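Long-range contact in penicillin-binding protein PbpB (Mycobacterium tuberculosis, PDB 6KGU), which builds cross-linked peptidoglycan of the cell wall from lipid intermediates and is inactivated by beta-lactam antibiotics such as aztreonam: residues Val312-Ser324 against Gly554-Thr562. Numbering follows the deposited sequence.
With AZR (2-({[(1Z)-1-(2-amino-1,3-thiazol-4-yl)-2-oxo-2-{[(2S,3S)-1-oxo-3-(sulfoamino)butan-2-yl]amino}ethylidene]amino}oxy)-2-methylpropanoic acid), chain B.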
loop_
_atom_site.group_PDB
_atom_site.type_symbol
_atom_site.label_atom_id
_atom_site.label_comp_id
_atom_site.label_asym_id
_atom_site.label_seq_id
_atom_site.Cartn_x
_atom_site.Cartn_y
_atom_site.Cartn_z
ATOM N N VAL A 312 22.186 -3.807 26.730
ATOM C CA VAL A 312 22.083 -5.056 25.985
ATOM C C VAL A 312 20.826 -5.792 26.420
ATOM O O VAL A 312 20.659 -6.124 27.600
ATOM C CB VAL A 312 23.335 -5.906 26.174
ATOM C CG1 VAL A 312 23.140 -7.259 25.494
ATOM C CG2 VAL A 312 24.527 -5.184 25.575
ATOM N N MET A 313 19.925 -6.031 25.474
ATOM C CA MET A 313 18.661 -6.706 25.721
ATOM C C MET A 313 18.608 -8.056 25.017
ATOM O O MET A 313 18.991 -8.162 23.845
ATOM C CB MET A 313 17.487 -5.852 25.239
ATOM C CG MET A 313 17.192 -4.639 26.116
ATOM S SD MET A 313 16.436 -5.130 27.677
ATOM C CE MET A 313 17.846 -5.267 28.723
ATOM N N PRO A 314 18.093 -9.112 25.710
ATOM C CA PRO A 314 17.899 -10.434 25.085
ATOM C C PRO A 314 16.631 -10.495 24.234
ATOM O O PRO A 314 15.729 -11.303 24.472
ATOM C CB PRO A 314 17.832 -11.361 26.306
ATOM C CG PRO A 314 17.142 -10.492 27.363
ATOM C CD PRO A 314 17.632 -9.077 27.110
ATOM N N TYR A 315 16.536 -9.605 23.241
ATOM C CA TYR A 315 15.444 -9.695 22.283
ATOM C C TYR A 315 15.608 -10.956 21.445
ATOM O O TYR A 315 16.715 -11.304 21.032
ATOM C CB TYR A 315 15.412 -8.466 21.363
ATOM C CG TYR A 315 15.222 -7.143 22.083
ATOM C CD1 TYR A 315 14.370 -7.039 23.179
ATOM C CD2 TYR A 315 15.903 -6.004 21.671
ATOM C CE1 TYR A 315 14.207 -5.828 23.845
ATOM C CE2 TYR A 315 15.749 -4.796 22.332
ATOM C CZ TYR A 315 14.904 -4.715 23.415
ATOM O OH TYR A 315 14.755 -3.512 24.070
ATOM N N THR A 316 14.508 -11.649 21.205
ATOM C CA THR A 316 14.531 -12.662 20.168
ATOM C C THR A 316 14.520 -11.988 18.801
ATOM O O THR A 316 14.263 -10.790 18.670
ATOM C CB THR A 316 13.332 -13.602 20.271
ATOM O OG1 THR A 316 12.126 -12.837 20.152
ATOM C CG2 THR A 316 13.350 -14.382 21.604
ATOM N N THR A 317 14.796 -12.780 17.766
ATOM C CA THR A 317 14.605 -12.300 16.404
ATOM C C THR A 317 13.178 -11.795 16.211
ATOM O O THR A 317 12.952 -10.706 15.667
ATOM C CB THR A 317 14.950 -13.425 15.430
ATOM O OG1 THR A 317 16.358 -13.677 15.513
ATOM C CG2 THR A 317 14.575 -13.068 14.011
ATOM N N THR A 318 12.201 -12.568 16.688
ATOM C CA THR A 318 10.812 -12.102 16.687
ATOM C C THR A 318 10.679 -10.741 17.363
ATOM O O THR A 318 10.089 -9.810 16.800
ATOM C CB THR A 318 9.930 -13.157 17.361
ATOM O OG1 THR A 318 9.861 -14.304 16.506
ATOM C CG2 THR A 318 8.509 -12.637 17.619
ATOM N N GLY A 319 11.277 -10.588 18.547
ATOM C CA GLY A 319 11.195 -9.324 19.253
ATOM C C GLY A 319 11.880 -8.168 18.551
ATOM O O GLY A 319 11.474 -7.016 18.715
ATOM N N VAL A 320 12.939 -8.442 17.792
ATOM C CA VAL A 320 13.618 -7.375 17.062
ATOM C C VAL A 320 12.645 -6.688 16.115
ATOM O O VAL A 320 12.576 -5.456 16.047
ATOM C CB VAL A 320 14.840 -7.925 16.307
ATOM C CG1 VAL A 320 15.242 -6.962 15.174
ATOM C CG2 VAL A 320 15.995 -8.146 17.271
ATOM N N PHE A 321 11.872 -7.476 15.380
ATOM C CA PHE A 321 10.867 -6.899 14.500
ATOM C C PHE A 321 9.593 -6.506 15.246
ATOM O O PHE A 321 8.981 -5.489 14.905
ATOM C CB PHE A 321 10.615 -7.882 13.357
ATOM C CG PHE A 321 11.870 -8.172 12.576
ATOM C CD1 PHE A 321 12.452 -7.172 11.800
ATOM C CD2 PHE A 321 12.508 -9.403 12.669
ATOM C CE1 PHE A 321 13.642 -7.403 11.083
ATOM C CE2 PHE A 321 13.690 -9.647 11.957
ATOM C CZ PHE A 321 14.250 -8.636 11.161
ATOM N N GLY A 322 9.231 -7.237 16.304
ATOM C CA GLY A 322 8.043 -6.882 17.067
ATOM C C GLY A 322 8.193 -5.565 17.815
ATOM O O GLY A 322 7.239 -4.788 17.908
ATOM N N LYS A 323 9.392 -5.292 18.350
ATOM C CA LYS A 323 9.678 -4.038 19.048
ATOM C C LYS A 323 10.311 -2.992 18.143
ATOM O O LYS A 323 10.411 -1.827 18.546
ATOM C CB LYS A 323 10.598 -4.278 20.255
ATOM C CG LYS A 323 9.913 -5.068 21.386
ATOM C CD LYS A 323 10.632 -4.959 22.720
ATOM C CE LYS A 323 9.994 -5.881 23.773
ATOM N NZ LYS A 323 8.580 -5.494 24.102
ATOM N N SER A 324 10.726 -3.386 16.940
ATOM C CA SER A 324 11.338 -2.505 15.946
ATOM C C SER A 324 12.670 -1.939 16.456
ATOM O O SER A 324 12.877 -0.727 16.533
ATOM C CB SER A 324 10.378 -1.387 15.530
ATOM O OG SER A 324 10.644 -0.951 14.190
ATOM N N GLY A 554 -2.399 -19.247 19.270
ATOM C CA GLY A 554 -1.823 -20.190 20.220
ATOM C C GLY A 554 -1.319 -19.558 21.512
ATOM O O GLY A 554 -2.025 -18.774 22.149
ATOM N N PRO A 555 -0.104 -19.910 21.918
ATOM C CA PRO A 555 0.505 -19.272 23.096
ATOM C C PRO A 555 1.166 -17.958 22.718
ATOM O O PRO A 555 1.477 -17.735 21.540
ATOM C CB PRO A 555 1.539 -20.309 23.556
ATOM C CG PRO A 555 1.946 -21.000 22.282
ATOM C CD PRO A 555 0.754 -20.958 21.339
ATOM N N PRO A 556 1.385 -17.057 23.680
ATOM C CA PRO A 556 1.959 -15.744 23.344
ATOM C C PRO A 556 3.367 -15.868 22.769
ATOM O O PRO A 556 4.184 -16.667 23.231
ATOM C CB PRO A 556 1.974 -15.002 24.688
ATOM C CG PRO A 556 0.989 -15.736 25.564
ATOM C CD PRO A 556 1.013 -17.164 25.104
ATOM N N LEU A 557 3.646 -15.069 21.745
ATOM C CA LEU A 557 4.986 -15.042 21.173
ATOM C C LEU A 557 5.950 -14.403 22.161
ATOM O O LEU A 557 5.585 -13.510 22.936
ATOM C CB LEU A 557 4.995 -14.271 19.848
ATOM C CG LEU A 557 4.089 -14.735 18.691
ATOM C CD1 LEU A 557 2.604 -14.409 18.905
ATOM C CD2 LEU A 557 4.535 -14.134 17.371
ATOM N N VAL A 558 7.197 -14.862 22.139
ATOM C CA VAL A 558 8.233 -14.315 23.005
ATOM C C VAL A 558 9.093 -13.349 22.201
ATOM O O VAL A 558 9.791 -13.751 21.256
ATOM C CB VAL A 558 9.092 -15.417 23.637
ATOM C CG1 VAL A 558 10.164 -14.772 24.495
ATOM C CG2 VAL A 558 8.211 -16.366 24.464
ATOM N N LEU A 559 9.058 -12.083 22.606
ATOM C CA LEU A 559 9.846 -11.010 22.014
ATOM C C LEU A 559 11.109 -10.714 22.799
ATOM O O LEU A 559 12.088 -10.205 22.234
ATOM C CB LEU A 559 9.019 -9.718 21.939
ATOM C CG LEU A 559 7.795 -9.616 21.013
ATOM C CD1 LEU A 559 6.687 -10.605 21.390
ATOM C CD2 LEU A 559 7.256 -8.170 21.024
ATOM N N GLN A 560 11.090 -11.019 24.091
ATOM C CA GLN A 560 12.181 -10.699 24.997
ATOM C C GLN A 560 12.353 -11.889 25.926
ATOM O O GLN A 560 11.394 -12.301 26.584
ATOM C CB GLN A 560 11.859 -9.427 25.777
ATOM C CG GLN A 560 12.973 -8.847 26.587
ATOM C CD GLN A 560 12.524 -7.587 27.317
ATOM O OE1 GLN A 560 11.862 -6.721 26.740
ATOM N NE2 GLN A 560 12.867 -7.492 28.596
ATOM N N ALA A 561 13.551 -12.451 25.947
ATOM C CA ALA A 561 13.854 -13.625 26.747
ATOM C C ALA A 561 14.230 -13.176 28.160
ATOM O O ALA A 561 13.940 -12.048 28.563
ATOM C CB ALA A 561 14.965 -14.436 26.065
ATOM N N THR A 562 14.888 -14.043 28.919
ATOM C CA THR A 562 15.443 -13.667 30.218
ATOM C C THR A 562 16.773 -12.951 30.004
ATOM O O THR A 562 17.064 -11.944 30.654
ATOM C CB THR A 562 15.646 -14.906 31.133
ATOM O OG1 THR A 562 14.398 -15.597 31.290
ATOM C CG2 THR A 562 16.170 -14.498 32.511
HETATM C C7 AZR B . 11.265 3.414 15.887
HETATM S S8 AZR B . 14.148 6.216 8.423
HETATM O O9 AZR B . 10.120 3.048 11.563
HETATM O O10 AZR B . 14.253 4.475 13.323
HETATM O O11 AZR B . 12.802 7.060 14.386
HETATM N N12 AZR B . 9.916 1.878 14.491
HETATM N N13 AZR B . 12.005 4.531 12.947
HETATM N N14 AZR B . 13.096 7.444 13.043
HETATM N N15 AZR B . 13.453 7.871 10.288
HETATM N N16 AZR B . 13.608 8.839 8.150
HETATM S S17 AZR B . 8.357 1.827 14.828
HETATM C C18 AZR B . 10.666 3.146 14.518
HETATM C C19 AZR B . 11.703 3.171 13.382
HETATM C C20 AZR B . 11.004 2.500 12.172
HETATM C C21 AZR B . 13.249 5.042 12.892
HETATM C C22 AZR B . 13.315 6.414 12.316
HETATM C C23 AZR B . 12.497 8.154 15.223
HETATM C C24 AZR B . 13.596 6.619 10.872
HETATM C C25 AZR B . 13.967 5.617 10.033
HETATM C C26 AZR B . 13.703 7.806 8.997
HETATM C C27 AZR B . 11.150 8.678 14.761
HETATM C C28 AZR B . 12.448 7.708 16.674
HETATM C C29 AZR B . 13.587 9.208 15.038
HETATM O O30 AZR B . 14.677 8.968 14.566
HETATM O O31 AZR B . 13.238 10.376 15.482
HETATM O O32 AZR B . 8.196 2.035 16.220
HETATM O O33 AZR B . 7.915 0.353 14.585
HETATM O O34 AZR B . 7.676 2.625 13.875
HETATM O O HOH W 1 12.159 -3.599 25.824
#
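Thr-316 and Val-558 meet through a hydroxyl-to-carbonyl bond, OG1 donating to O at 2.7 Å. Thr-316 holds the N-cap position of helix 317-323, its OG1 accepting from Gly-319 N; chi1 of 59° sets OG1 between its own backbone N and carbonyl carbon, where it serves both partners. Backbone bonds continue the seam: Thr-316 N reaches Leu-559 O from 53° above the carbonyl plane, and Ala-561 N meets Pro-314 O almost linearly (175° at the hydrogen), a single bridge centred on Tyr-315 and Gln-560.

Leu-559 packs on the helix. Its CB lies tightly on Gly-319 CA (3.5 Å), CG follows at 3.8 Å from that same atom, and CD2 runs on to Lys-323 CG (4.1 Å). Lacking a side chain, Gly-319 admits Leu-559 O to a CA-H...O contact (CA to O 3.2 Å), and Gly-322 admits CD2. The extended Gln-560 side chain passes the Tyr-315 ring, OE1 at its edge, 3.8 Å from CE1.

Beyond the tail's contacts, Ser-324 OG accepts from the sulfoamino N12 of ring-opened aztreonam and bonds Lys-272 and Lys-475, consistent with an (S/Y)xN serine. Two carbonyls and one N-H thus fix the tail before the helix, Leu-559 along it.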